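Local coordinates for Lmo0794 protein (Listeria monocytogenes, PDB 3EW7) that is of unknown function but probably binds NAD or NADP in a Rossmann-type domain and may act as an oxidoreductase, at residues 54-59 with 88-93; 49-54 with 80-85; 63-68 with 94-99; 28-33 with 45-50; 4-9 with 67-72. The protein carries 3 engineered substitutions. All blocks are in the same frame, centred on the assembly; numbering follows the deposited sequence.

Interaction 1: residues 54-59 with 88-93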
# COMPACT_ATOMS: atom_id res chain seq x y z
N LEU A 54 -11.66 1.45 7.89
CA LEU A 54 -11.78 0.23 7.10
C LEU A 54 -12.15 -1.02 7.91
O LEU A 54 -11.53 -1.32 8.94
CB LEU A 54 -10.48 0.00 6.35
CG LEU A 54 -10.41 0.50 4.90
CD1 LEU A 54 -11.36 1.67 4.69
CD2 LEU A 54 -8.98 0.86 4.57
N THR A 55 -13.17 -1.73 7.45
CA THR A 55 -13.62 -2.95 8.12
C THR A 55 -13.33 -4.13 7.22
O THR A 55 -13.32 -3.98 6.00
CB THR A 55 -15.12 -2.96 8.35
OG1 THR A 55 -15.78 -3.07 7.08
CG2 THR A 55 -15.57 -1.68 9.04
N LEU A 56 -13.11 -5.30 7.81
CA LEU A 56 -12.83 -6.50 7.02
C LEU A 56 -13.75 -6.59 5.81
O LEU A 56 -13.32 -6.93 4.71
CB LEU A 56 -13.01 -7.76 7.88
CG LEU A 56 -12.75 -9.10 7.19
CD1 LEU A 56 -11.27 -9.22 6.83
CD2 LEU A 56 -13.16 -10.24 8.10
N SER A 57 -15.02 -6.26 6.02
CA SER A 57 -16.02 -6.30 4.95
C SER A 57 -15.55 -5.64 3.65
O SER A 57 -15.49 -6.30 2.61
CB SER A 57 -17.31 -5.64 5.41
OG SER A 57 -18.26 -5.62 4.37
N ASP A 58 -15.21 -4.36 3.70
CA ASP A 58 -14.78 -3.68 2.48
C ASP A 58 -13.35 -3.99 2.02
O ASP A 58 -12.92 -3.54 0.96
CB ASP A 58 -14.98 -2.16 2.59
CG ASP A 58 -14.79 -1.63 4.00
OD1 ASP A 58 -13.86 -2.09 4.69
OD2 ASP A 58 -15.57 -0.75 4.42
N LEU A 59 -12.63 -4.78 2.80
CA LEU A 59 -11.27 -5.16 2.44
C LEU A 59 -11.28 -6.50 1.69
O LEU A 59 -10.55 -6.68 0.72
CB LEU A 59 -10.40 -5.29 3.68
CG LEU A 59 -9.21 -4.34 3.80
CD1 LEU A 59 -9.67 -2.91 3.55
CD2 LEU A 59 -8.59 -4.48 5.18
N SER A 88 -5.22 -5.83 13.07
CA SER A 88 -6.25 -6.47 13.89
C SER A 88 -7.47 -6.85 13.04
O SER A 88 -8.08 -7.90 13.23
CB SER A 88 -6.68 -5.55 15.05
OG SER A 88 -7.50 -4.48 14.59
N VAL A 89 -7.81 -5.99 12.09
CA VAL A 89 -8.95 -6.23 11.23
C VAL A 89 -8.68 -7.42 10.31
O VAL A 89 -9.59 -8.19 9.99
CB VAL A 89 -9.25 -4.97 10.39
CG1 VAL A 89 -10.06 -5.33 9.16
CG2 VAL A 89 -10.01 -3.97 11.24
N LEU A 90 -7.43 -7.57 9.90
CA LEU A 90 -7.05 -8.65 8.99
C LEU A 90 -6.68 -9.97 9.67
O LEU A 90 -6.54 -10.99 9.00
CB LEU A 90 -5.86 -8.20 8.13
CG LEU A 90 -6.02 -7.95 6.64
CD1 LEU A 90 -7.43 -8.27 6.20
CD2 LEU A 90 -5.68 -6.50 6.33
N ASN A 91 -6.52 -9.94 10.99
CA ASN A 91 -6.12 -11.13 11.73
C ASN A 91 -6.93 -12.41 11.46
O ASN A 91 -8.14 -12.35 11.24
CB ASN A 91 -6.13 -10.85 13.22
CG ASN A 91 -5.49 -11.96 14.01
OD1 ASN A 91 -4.26 -12.12 13.97
ND2 ASN A 91 -6.30 -12.74 14.72
N GLY A 92 -6.24 -13.56 11.52
CA GLY A 92 -6.88 -14.85 11.29
C GLY A 92 -7.43 -14.94 9.88
O GLY A 92 -8.52 -15.48 9.64
N THR A 93 -6.64 -14.46 8.93
CA THR A 93 -7.07 -14.40 7.55
C THR A 93 -5.99 -14.61 6.48
O THR A 93 -4.79 -14.50 6.75
CB THR A 93 -7.72 -13.03 7.32
OG1 THR A 93 -9.14 -13.17 7.24
CG2 THR A 93 -7.16 -12.34 6.10
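Within this Rossmann-type domain, the short and weakly bonded helix 56-59 leans on the C-terminal end of helix 79-90, on the side of the parallel sheet that carries Val65 and Leu98. The tight part is made by apolar side chains, which also touch backbone carbonyls. Val89 points its CB toward the other segment and holds CG1 anti to its own backbone N (chi1 159°), which lays that methyl against the first turn of the short helix; Leu56 CB is 4.0 Å from Val89 CG1. The second branch turns to the preceding loop, with Val89 CG2 3.8 Å from Leu54 O. Deeper in, Leu59 and Leu90 cross at about a right angle, and Leu59 CD2 meets Leu90 CD2 at 3.7 Å.

The outer side is looser. Thr55 and Ser57 turn their CB atoms away from helix 79-90 and lie exposed. Ser88 is also exposed; its hydroxyl bonds to His85 O. Asp58 OD2 forms a long, weak ion pair with Lys49. Leu56 bridges the two zones: its CG stands anti to the backbone N, the side chain crosses Leu90 obliquely, and Leu56 CD1 ends 3.7 Å from Val89 O and 4.0 Å from Leu90 CD1.

Interaction 2: residues 49-54 with 80-85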
# COMPACT_ATOMS: atom_id res chain seq x y z
N LYS A 49 -13.10 6.10 1.99
CA LYS A 49 -13.02 5.74 3.40
C LYS A 49 -11.60 5.94 3.92
O LYS A 49 -10.64 5.60 3.25
CB LYS A 49 -13.43 4.27 3.56
CG LYS A 49 -14.49 4.01 4.61
CD LYS A 49 -15.23 2.72 4.29
CE LYS A 49 -16.42 2.48 5.22
NZ LYS A 49 -16.03 1.88 6.53
N ASP A 50 -11.47 6.53 5.10
CA ASP A 50 -10.15 6.72 5.64
C ASP A 50 -9.69 5.34 6.09
O ASP A 50 -10.52 4.49 6.42
CB ASP A 50 -10.16 7.67 6.83
CG ASP A 50 -8.82 7.73 7.54
OD1 ASP A 50 -7.80 8.12 6.90
OD2 ASP A 50 -8.78 7.39 8.74
N ILE A 51 -8.39 5.13 6.11
CA ILE A 51 -7.81 3.86 6.49
C ILE A 51 -8.32 3.36 7.86
O ILE A 51 -8.65 2.18 8.03
CB ILE A 51 -6.27 3.96 6.49
CG1 ILE A 51 -5.64 2.59 6.65
CG2 ILE A 51 -5.81 4.91 7.57
CD1 ILE A 51 -4.15 2.61 6.45
N PHE A 52 -8.40 4.27 8.81
CA PHE A 52 -8.84 3.93 10.16
C PHE A 52 -10.25 3.38 10.26
O PHE A 52 -10.57 2.67 11.21
CB PHE A 52 -8.69 5.15 11.06
CG PHE A 52 -7.27 5.41 11.47
CD1 PHE A 52 -6.66 4.59 12.40
CD2 PHE A 52 -6.54 6.44 10.89
CE1 PHE A 52 -5.32 4.78 12.76
CE2 PHE A 52 -5.19 6.64 11.24
CZ PHE A 52 -4.59 5.81 12.17
N ASP A 53 -11.10 3.70 9.28
CA ASP A 53 -12.48 3.25 9.29
C ASP A 53 -12.71 1.97 8.51
O ASP A 53 -13.84 1.47 8.45
CB ASP A 53 -13.41 4.32 8.71
CG ASP A 53 -13.23 5.66 9.37
OD1 ASP A 53 -13.18 5.70 10.62
OD2 ASP A 53 -13.15 6.66 8.63
N LEU A 54 -11.66 1.45 7.89
CA LEU A 54 -11.78 0.23 7.10
C LEU A 54 -12.15 -1.02 7.91
O LEU A 54 -11.53 -1.32 8.94
CB LEU A 54 -10.48 0.00 6.35
CG LEU A 54 -10.41 0.50 4.90
CD1 LEU A 54 -11.36 1.67 4.69
CD2 LEU A 54 -8.98 0.86 4.57
N VAL A 80 2.36 3.85 11.98
CA VAL A 80 2.36 2.69 12.84
C VAL A 80 0.96 2.40 13.37
O VAL A 80 0.53 1.25 13.47
CB VAL A 80 3.33 2.90 14.03
CG1 VAL A 80 3.22 4.34 14.53
CG2 VAL A 80 3.03 1.91 15.15
N THR A 81 0.23 3.46 13.69
CA THR A 81 -1.10 3.32 14.23
C THR A 81 -2.15 2.78 13.25
O THR A 81 -2.94 1.89 13.61
CB THR A 81 -1.56 4.66 14.86
OG1 THR A 81 -1.33 4.61 16.27
CG2 THR A 81 -3.01 4.92 14.61
N SER A 82 -2.16 3.30 12.02
CA SER A 82 -3.11 2.85 11.01
C SER A 82 -2.84 1.41 10.59
O SER A 82 -3.77 0.65 10.30
CB SER A 82 -3.05 3.76 9.78
OG SER A 82 -1.73 3.91 9.32
N LEU A 83 -1.57 1.03 10.53
CA LEU A 83 -1.25 -0.32 10.15
C LEU A 83 -1.76 -1.25 11.25
O LEU A 83 -2.30 -2.32 10.97
CB LEU A 83 0.26 -0.50 9.96
CG LEU A 83 0.73 -1.92 9.61
CD1 LEU A 83 -0.07 -2.46 8.42
CD2 LEU A 83 2.22 -1.91 9.30
N ASP A 84 -1.59 -0.84 12.50
CA ASP A 84 -2.05 -1.65 13.61
C ASP A 84 -3.52 -1.96 13.41
O ASP A 84 -3.95 -3.10 13.62
CB ASP A 84 -1.82 -0.95 14.94
CG ASP A 84 -0.37 -1.04 15.42
OD1 ASP A 84 0.44 -1.78 14.82
OD2 ASP A 84 -0.03 -0.37 16.43
N HIS A 85 -4.30 -0.96 12.99
CA HIS A 85 -5.72 -1.16 12.75
C HIS A 85 -5.96 -2.25 11.71
O HIS A 85 -6.77 -3.15 11.92
CB HIS A 85 -6.38 0.14 12.28
CG HIS A 85 -7.79 -0.05 11.80
ND1 HIS A 85 -8.82 -0.41 12.65
CD2 HIS A 85 -8.33 0.05 10.57
CE1 HIS A 85 -9.93 -0.53 11.94
NE2 HIS A 85 -9.66 -0.26 10.68
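A 3-10 turn at residues 51-53 comes up beside helix 79-90, closest where Phe52 CA and Ser82 CA are 5.9 Å apart; it joins the loop between strand 45-48 and helix 56-59 of the Rossmann-type domain to that longer helix. The turn is braced from within by an Asx turn, in which Phe52 N donates to Asp50 OD2 at 3.1 Å, from above the carboxylate plane.

Phe52 turns one ring face to Ser82, whose CB makes a CH-pi contact 4.0 Å from the Phe52 ring centroid and 30° off the normal. Ser82 CB also receives Ile51, whose CD1 lies 3.7 Å from Ser82 CB. The Ser82 hydroxyl turns back to its own helix, chiefly to Lys78 O, with His79 O as a second acceptor near it. Further along, His85 holds CG anti to its backbone N (chi1 170°) and so reaches across to the end of the turn. His85 NE2 donates to Leu54 O at 2.8 Å with an angle of 146°; the donor lies in the carbonyl plane, on a lone pair, and the oxygen lies near the imidazole plane. Phe52 O stands over one face of the same ring, 3.1 Å from His85 NE2, at an angle too poor for a hydrogen bond. The bond to Leu54 O needs a proton on NE2 but does not settle the ring's charge; the nearby oxygens could at most make a protonated imidazole somewhat easier.

Interaction 3: residues 63-68 with 94-99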
# COMPACT_ATOMS: atom_id res chain seq x y z
N ASN A 63 -8.46 -8.82 -3.75
CA ASN A 63 -7.53 -9.94 -3.72
C ASN A 63 -6.24 -9.44 -3.08
O ASN A 63 -5.49 -10.20 -2.46
CB ASN A 63 -7.26 -10.46 -5.14
CG ASN A 63 -8.49 -11.09 -5.79
OD1 ASN A 63 -9.01 -10.58 -6.79
ND2 ASN A 63 -8.96 -12.19 -5.21
N VAL A 64 -5.99 -8.14 -3.25
CA VAL A 64 -4.81 -7.49 -2.69
C VAL A 64 -5.11 -6.08 -2.27
O VAL A 64 -5.80 -5.34 -2.96
CB VAL A 64 -3.66 -7.41 -3.72
CG1 VAL A 64 -2.56 -6.48 -3.20
CG2 VAL A 64 -3.08 -8.79 -3.97
N VAL A 65 -4.59 -5.69 -1.11
CA VAL A 65 -4.77 -4.34 -0.62
C VAL A 65 -3.38 -3.71 -0.46
O VAL A 65 -2.59 -4.14 0.39
CB VAL A 65 -5.51 -4.32 0.74
CG1 VAL A 65 -5.62 -2.89 1.25
CG2 VAL A 65 -6.90 -4.92 0.59
N VAL A 66 -3.09 -2.72 -1.29
CA VAL A 66 -1.81 -2.02 -1.22
C VAL A 66 -1.91 -0.88 -0.23
O VAL A 66 -2.68 0.05 -0.44
CB VAL A 66 -1.39 -1.44 -2.58
CG1 VAL A 66 -0.17 -0.54 -2.40
CG2 VAL A 66 -1.06 -2.55 -3.55
N ASP A 67 -1.14 -0.95 0.84
CA ASP A 67 -1.15 0.11 1.83
C ASP A 67 -0.09 1.13 1.46
O ASP A 67 1.09 0.98 1.80
CB ASP A 67 -0.89 -0.44 3.24
CG ASP A 67 -0.95 0.64 4.32
OD1 ASP A 67 -1.31 1.80 3.99
OD2 ASP A 67 -0.63 0.35 5.49
N ALA A 68 -0.51 2.16 0.74
CA ALA A 68 0.38 3.22 0.34
C ALA A 68 -0.13 4.46 1.06
O ALA A 68 -0.52 5.47 0.45
CB ALA A 68 0.33 3.41 -1.15
N VAL A 94 -6.42 -14.92 5.26
CA VAL A 94 -5.51 -15.04 4.12
C VAL A 94 -6.27 -14.31 2.97
O VAL A 94 -5.76 -14.21 1.86
CB VAL A 94 -5.20 -16.53 3.74
CG1 VAL A 94 -6.47 -17.25 3.31
CG2 VAL A 94 -4.14 -16.55 2.63
N SER A 95 -7.46 -13.80 3.30
CA SER A 95 -8.41 -13.10 2.44
C SER A 95 -7.83 -12.09 1.42
O SER A 95 -8.12 -12.28 0.21
CB SER A 95 -9.48 -12.41 3.35
OG SER A 95 -8.80 -11.62 4.30
N PRO A 96 -7.34 -10.91 1.84
CA PRO A 96 -6.75 -10.04 0.82
C PRO A 96 -5.31 -10.14 1.28
O PRO A 96 -5.04 -10.44 2.44
CB PRO A 96 -7.31 -8.65 1.14
CG PRO A 96 -8.57 -8.89 1.61
CD PRO A 96 -8.27 -10.03 2.60
N ARG A 97 -4.38 -9.89 0.39
CA ARG A 97 -2.98 -9.90 0.78
C ARG A 97 -2.73 -8.44 1.16
O ARG A 97 -3.19 -7.55 0.45
CB ARG A 97 -2.12 -10.30 -0.42
CG ARG A 97 -0.70 -10.58 -0.09
CD ARG A 97 0.01 -11.10 -1.30
NE ARG A 97 1.44 -10.90 -1.15
CZ ARG A 97 2.26 -10.83 -2.18
NH1 ARG A 97 1.78 -10.94 -3.41
NH2 ARG A 97 3.56 -10.62 -1.97
N LEU A 98 -2.04 -8.19 2.27
CA LEU A 98 -1.79 -6.80 2.61
C LEU A 98 -0.37 -6.47 2.19
O LEU A 98 0.58 -6.99 2.76
CB LEU A 98 -1.96 -6.53 4.10
CG LEU A 98 -1.77 -5.06 4.47
CD1 LEU A 98 -2.87 -4.21 3.85
CD2 LEU A 98 -1.76 -4.91 5.97
N LEU A 99 -0.24 -5.61 1.19
CA LEU A 99 1.07 -5.19 0.69
C LEU A 99 1.35 -3.79 1.25
O LEU A 99 0.68 -2.82 0.91
CB LEU A 99 1.04 -5.14 -0.85
CG LEU A 99 2.32 -5.15 -1.69
CD1 LEU A 99 3.48 -4.54 -0.93
CD2 LEU A 99 2.65 -6.57 -2.07
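Strands 64-67 and 97-101 run side by side in the middle of the parallel sheet, their short axes 20° apart, as the two strands of a beta-alpha-beta crossover through helix 79-90. The backbone ladder alternates in the parallel manner: Arg97 N donates to Asn63 O, Val65 N to Arg97 O, Leu99 N to Val65 O, and Asp67 N to Leu99 O. The straightest bond is Val65 N to Arg97 O, 2.8 Å long with 177° at the hydrogen.

Arg97 can be followed outward from this ladder. Its CB lies 3.9 Å from Asn63 O and 4.0 Å from Val64 CG2, the Val64 and Arg97 side chains pointing the same way. CG stands anti to the backbone N (chi1 -170°), and the chain runs extended through CD to NE, leaving strand 64-67 behind. One face of the guanidinium is covered near its rim by Leu99 CD2, 4.1 Å above the plane. At the tip, Arg97 NH2 forms a salt bridge with Glu197 and a hydrogen bond to Thr151 OG1.

On the opposite face the Val65-Leu98 part is apolar: Val65 CG2 touches Pro96 CB at 3.8 Å, and Val65 CG1 is 4.0 Å from Leu98 CD1. Further along that face Asp67 touches Leu83 and Leu86 of helix 79-90. The buried cationic head of Arg97 probably has its charge balanced by Glu197.

Interaction 4: residues 28-33 with 45-50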
# COMPACT_ATOMS: atom_id res chain seq x y z
N THR A 28 -9.34 -0.49 -7.28
CA THR A 28 -10.25 0.28 -6.43
C THR A 28 -9.40 1.30 -5.68
O THR A 28 -8.43 0.94 -5.02
CB THR A 28 -10.99 -0.58 -5.38
OG1 THR A 28 -12.03 -1.33 -6.02
CG2 THR A 28 -11.61 0.30 -4.31
N ALA A 29 -9.77 2.57 -5.81
CA ALA A 29 -9.05 3.63 -5.13
C ALA A 29 -9.72 3.84 -3.77
O ALA A 29 -10.91 4.14 -3.69
CB ALA A 29 -9.10 4.92 -5.94
N ILE A 30 -8.95 3.64 -2.70
CA ILE A 30 -9.46 3.81 -1.35
C ILE A 30 -8.84 5.11 -0.84
O ILE A 30 -7.62 5.21 -0.66
CB ILE A 30 -9.04 2.62 -0.48
CG1 ILE A 30 -9.62 1.34 -1.09
CG2 ILE A 30 -9.53 2.81 0.94
CD1 ILE A 30 -9.15 0.07 -0.42
N VAL A 31 -9.70 6.11 -0.63
CA VAL A 31 -9.26 7.43 -0.20
C VAL A 31 -10.20 8.17 0.75
O VAL A 31 -11.36 7.81 0.92
CB VAL A 31 -9.07 8.32 -1.42
CG1 VAL A 31 -7.89 7.80 -2.24
CG2 VAL A 31 -10.35 8.32 -2.26
N ARG A 32 -9.67 9.23 1.37
CA ARG A 32 -10.42 10.05 2.30
C ARG A 32 -11.39 10.97 1.56
O ARG A 32 -12.54 11.10 1.95
CB ARG A 32 -9.47 10.89 3.16
CG ARG A 32 -8.53 10.06 4.03
CD ARG A 32 -7.89 10.90 5.13
NE ARG A 32 -8.91 11.69 5.80
CZ ARG A 32 -9.00 13.01 5.71
NH1 ARG A 32 -8.12 13.69 4.99
NH2 ARG A 32 -9.99 13.66 6.31
N ASN A 33 -10.92 11.59 0.48
CA ASN A 33 -11.76 12.47 -0.32
C ASN A 33 -11.67 12.04 -1.77
O ASN A 33 -10.57 11.83 -2.29
CB ASN A 33 -11.30 13.92 -0.23
CG ASN A 33 -11.23 14.43 1.19
OD1 ASN A 33 -12.24 14.83 1.77
ND2 ASN A 33 -10.03 14.40 1.77
N ASN A 45 -12.98 1.83 -9.83
CA ASN A 45 -13.83 1.77 -8.64
C ASN A 45 -13.30 2.66 -7.50
O ASN A 45 -12.09 2.78 -7.30
CB ASN A 45 -13.93 0.32 -8.17
CG ASN A 45 -15.23 0.03 -7.48
OD1 ASN A 45 -15.78 0.87 -6.78
ND2 ASN A 45 -15.74 -1.19 -7.68
N ILE A 46 -14.21 3.27 -6.74
CA ILE A 46 -13.81 4.15 -5.64
C ILE A 46 -14.53 3.87 -4.33
O ILE A 46 -15.76 3.81 -4.28
CB ILE A 46 -14.08 5.64 -5.98
CG1 ILE A 46 -13.08 6.14 -7.02
CG2 ILE A 46 -13.95 6.49 -4.74
CD1 ILE A 46 -13.33 7.57 -7.45
N LEU A 47 -13.76 3.70 -3.26
CA LEU A 47 -14.33 3.50 -1.93
C LEU A 47 -13.79 4.66 -1.13
O LEU A 47 -12.60 4.72 -0.83
CB LEU A 47 -13.85 2.19 -1.30
CG LEU A 47 -14.40 1.97 0.11
CD1 LEU A 47 -15.81 1.42 0.03
CD2 LEU A 47 -13.51 1.01 0.86
N GLN A 48 -14.65 5.62 -0.81
CA GLN A 48 -14.21 6.77 -0.04
C GLN A 48 -14.25 6.43 1.44
O GLN A 48 -15.32 6.46 2.05
CB GLN A 48 -15.09 7.99 -0.29
CG GLN A 48 -14.63 9.21 0.50
CD GLN A 48 -15.22 10.50 -0.03
OE1 GLN A 48 -16.20 11.02 0.50
NE2 GLN A 48 -14.62 11.03 -1.09
N LYS A 49 -13.10 6.10 1.99
CA LYS A 49 -13.02 5.74 3.40
C LYS A 49 -11.60 5.94 3.92
O LYS A 49 -10.64 5.60 3.25
CB LYS A 49 -13.43 4.27 3.56
CG LYS A 49 -14.49 4.01 4.61
CD LYS A 49 -15.23 2.72 4.29
CE LYS A 49 -16.42 2.48 5.22
NZ LYS A 49 -16.03 1.88 6.53
N ASP A 50 -11.47 6.53 5.10
CA ASP A 50 -10.15 6.72 5.64
C ASP A 50 -9.69 5.34 6.09
O ASP A 50 -10.52 4.49 6.42
CB ASP A 50 -10.16 7.67 6.83
CG ASP A 50 -8.82 7.73 7.54
OD1 ASP A 50 -7.80 8.12 6.90
OD2 ASP A 50 -8.78 7.39 8.74
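Arg32 carries CG anti to its carbonyl carbon and bends at chi3 (48°), while Asp50 holds CG anti to its backbone N; the two side chains therefore lie side by side, pointing the same way. The salt bridge they make is long, with Arg32 NE 3.9 Å from Asp50 OD1 at the edge of the guanidinium, and the guanidinium and carboxylate planes stand 78° apart. Asp50 OD2 serves the backbone of its own turn.

Behind this pair runs a parallel ladder. Ala29 N donates to Asn45 O at 2.8 Å, Leu47 N to Ala29 O at 2.9 Å, and Val31 N to Leu47 O at 3.2 Å, each donor in the carbonyl plane; Lys49 N to Val31 O is a weak, bent continuation. Thr28 and Asn45 share one face with Ile30 and Leu47, where Ile30 CG1 lies 4.3 Å from Leu47 CB and Thr28 OG1 bonds to Gln62. Ala29 and Ile46 meet on the other face, under Ile37 of helix 35-40.

Strands 26-31 and 45-48 with helix 35-40 form a beta-alpha-beta unit at one edge of the Rossmann sheet. In relatives the loop after strand 26-31, here Arg32 and Asn33, commonly meets the adenosine end of the cofactor.

Interaction 5: residues 4-9 with 67-72. Engineered in segment 67-72: Ile71 (natural residue Val).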
# COMPACT_ATOMS: atom_id res chain seq x y z
N GLY A 4 -7.06 -3.18 -4.38
CA GLY A 4 -7.46 -1.93 -3.75
C GLY A 4 -6.25 -1.15 -3.29
O GLY A 4 -5.36 -1.70 -2.64
N ILE A 5 -6.19 0.14 -3.61
CA ILE A 5 -5.04 0.95 -3.22
C ILE A 5 -5.34 2.09 -2.24
O ILE A 5 -6.03 3.06 -2.57
CB ILE A 5 -4.33 1.56 -4.46
CG1 ILE A 5 -3.86 0.45 -5.40
CG2 ILE A 5 -3.13 2.38 -4.01
CD1 ILE A 5 -4.64 0.37 -6.70
N ILE A 6 -4.81 1.96 -1.04
CA ILE A 6 -4.96 2.98 -0.01
C ILE A 6 -3.86 4.00 -0.26
O ILE A 6 -2.67 3.65 -0.33
CB ILE A 6 -4.77 2.38 1.39
CG1 ILE A 6 -5.87 1.35 1.66
CG2 ILE A 6 -4.79 3.49 2.44
CD1 ILE A 6 -5.60 0.45 2.85
N GLY A 7 -4.26 5.26 -0.41
CA GLY A 7 -3.31 6.33 -0.67
C GLY A 7 -3.09 6.50 -2.16
O GLY A 7 -2.02 6.92 -2.60
N ALA A 8 -4.13 6.19 -2.93
CA ALA A 8 -4.08 6.26 -4.39
C ALA A 8 -3.93 7.66 -4.97
O ALA A 8 -4.11 7.85 -6.17
CB ALA A 8 -5.30 5.58 -4.97
N THR A 9 -3.60 8.62 -4.12
CA THR A 9 -3.43 10.01 -4.54
C THR A 9 -1.98 10.45 -4.42
O THR A 9 -1.50 11.26 -5.21
CB THR A 9 -4.32 10.94 -3.71
OG1 THR A 9 -5.62 11.01 -4.32
CG2 THR A 9 -3.71 12.33 -3.59
N ASP A 67 -1.14 -0.95 0.84
CA ASP A 67 -1.15 0.11 1.83
C ASP A 67 -0.09 1.13 1.46
O ASP A 67 1.09 0.98 1.80
CB ASP A 67 -0.89 -0.44 3.24
CG ASP A 67 -0.95 0.64 4.32
OD1 ASP A 67 -1.31 1.80 3.99
OD2 ASP A 67 -0.63 0.35 5.49
N ALA A 68 -0.51 2.16 0.74
CA ALA A 68 0.38 3.22 0.34
C ALA A 68 -0.13 4.46 1.06
O ALA A 68 -0.52 5.47 0.45
CB ALA A 68 0.33 3.41 -1.15
N TYR A 69 -0.14 4.37 2.38
CA TYR A 69 -0.61 5.45 3.23
C TYR A 69 0.48 6.49 3.42
O TYR A 69 1.67 6.17 3.46
CB TYR A 69 -1.00 4.89 4.59
CG TYR A 69 -1.61 5.88 5.54
CD1 TYR A 69 -2.91 6.34 5.36
CD2 TYR A 69 -0.90 6.32 6.66
CE1 TYR A 69 -3.51 7.19 6.28
CE2 TYR A 69 -1.49 7.18 7.59
CZ TYR A 69 -2.79 7.60 7.39
OH TYR A 69 -3.39 8.42 8.32
N GLY A 70 0.06 7.75 3.55
CA GLY A 70 1.01 8.83 3.76
C GLY A 70 1.04 9.84 2.63
O GLY A 70 2.06 10.02 1.97
N ILE A 71 -0.09 10.51 2.42
CA ILE A 71 -0.22 11.51 1.36
C ILE A 71 -0.03 12.93 1.88
O ILE A 71 0.14 13.87 1.10
CB ILE A 71 -1.63 11.45 0.73
CG1 ILE A 71 -1.91 10.02 0.25
CG2 ILE A 71 -1.72 12.46 -0.43
CD1 ILE A 71 -3.39 9.75 -0.03
N SER A 72 -0.04 13.08 3.21
CA SER A 72 0.09 14.39 3.82
C SER A 72 0.85 14.35 5.15
O SER A 72 1.16 13.28 5.67
CB SER A 72 -1.29 14.98 4.05
OG SER A 72 -1.92 14.29 5.11
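Ile71, an engineered residue, lies with its CD1 over Gly7, 3.5 Å from Gly7 CA, while its other branch, CG2, meets the methyl of Thr9: Ile71 CG2 to Thr9 CG2 is 3.7 Å, the two side chains crossing at about a right angle.

Beneath it the backbones close up. Strand 2-6 ends in a type II turn from Ile5 to Ala8, with Gly7 at phi 90° and psi 30°. The positive phi and the closeness of Ala68 O suit a residue without a side chain; Gly7 CA approaches Ala68 O at 3.1 Å in a nearly straight CA-H...O contact (168° at the hydrogen). One residue earlier, Ala68 N donates to Ile6 O at 2.8 Å, in the carbonyl plane, the last rung between the two segments after the Ile6-Asp67 bridge. The Ile6 methyl CG2 comes to the edge of the Tyr69 ring, 4.5 Å from Tyr69 CD1. The Ile6 side chain as a whole crosses that of Asp67 obliquely.

Gly7 begins the glycine-rich turn that in Rossmann dehydrogenases leads into the helix facing the dinucleotide pyrophosphate, a role that is probable here too. Strand 2-6 sits between strands 26-31 and 64-67; Ala8 packs on Leu17 of helix 11-22, while on the other side of the sheet Tyr69 lies against Ser82 of helix 79-90 and makes an edge-to-face contact with His79.

Interactions 3, 4 and 5 belong to one parallel sheet: strand 2-6 of interaction 5 is bonded on one side to strand 64-67 of interaction 3 and on the other to strand 26-31 of interaction 4, whose centre is about 9 Å from that of interaction 5. Interactions 1 and 2, centres about 11 Å apart, share Leu54 and helix 79-90 and pack on the sheet: Leu59 CG meets Val65 CG2 at 4.0 Å, and Leu54 CD2 meets Ile6 CD1 at 3.8 Å. Ile51 CG2 touches Tyr69 CE1 at 3.5 Å, tying interaction 2 to the loop of interaction 5. The glycine turn of interaction 5 and Arg32 of interaction 4 probably border the dinucleotide site.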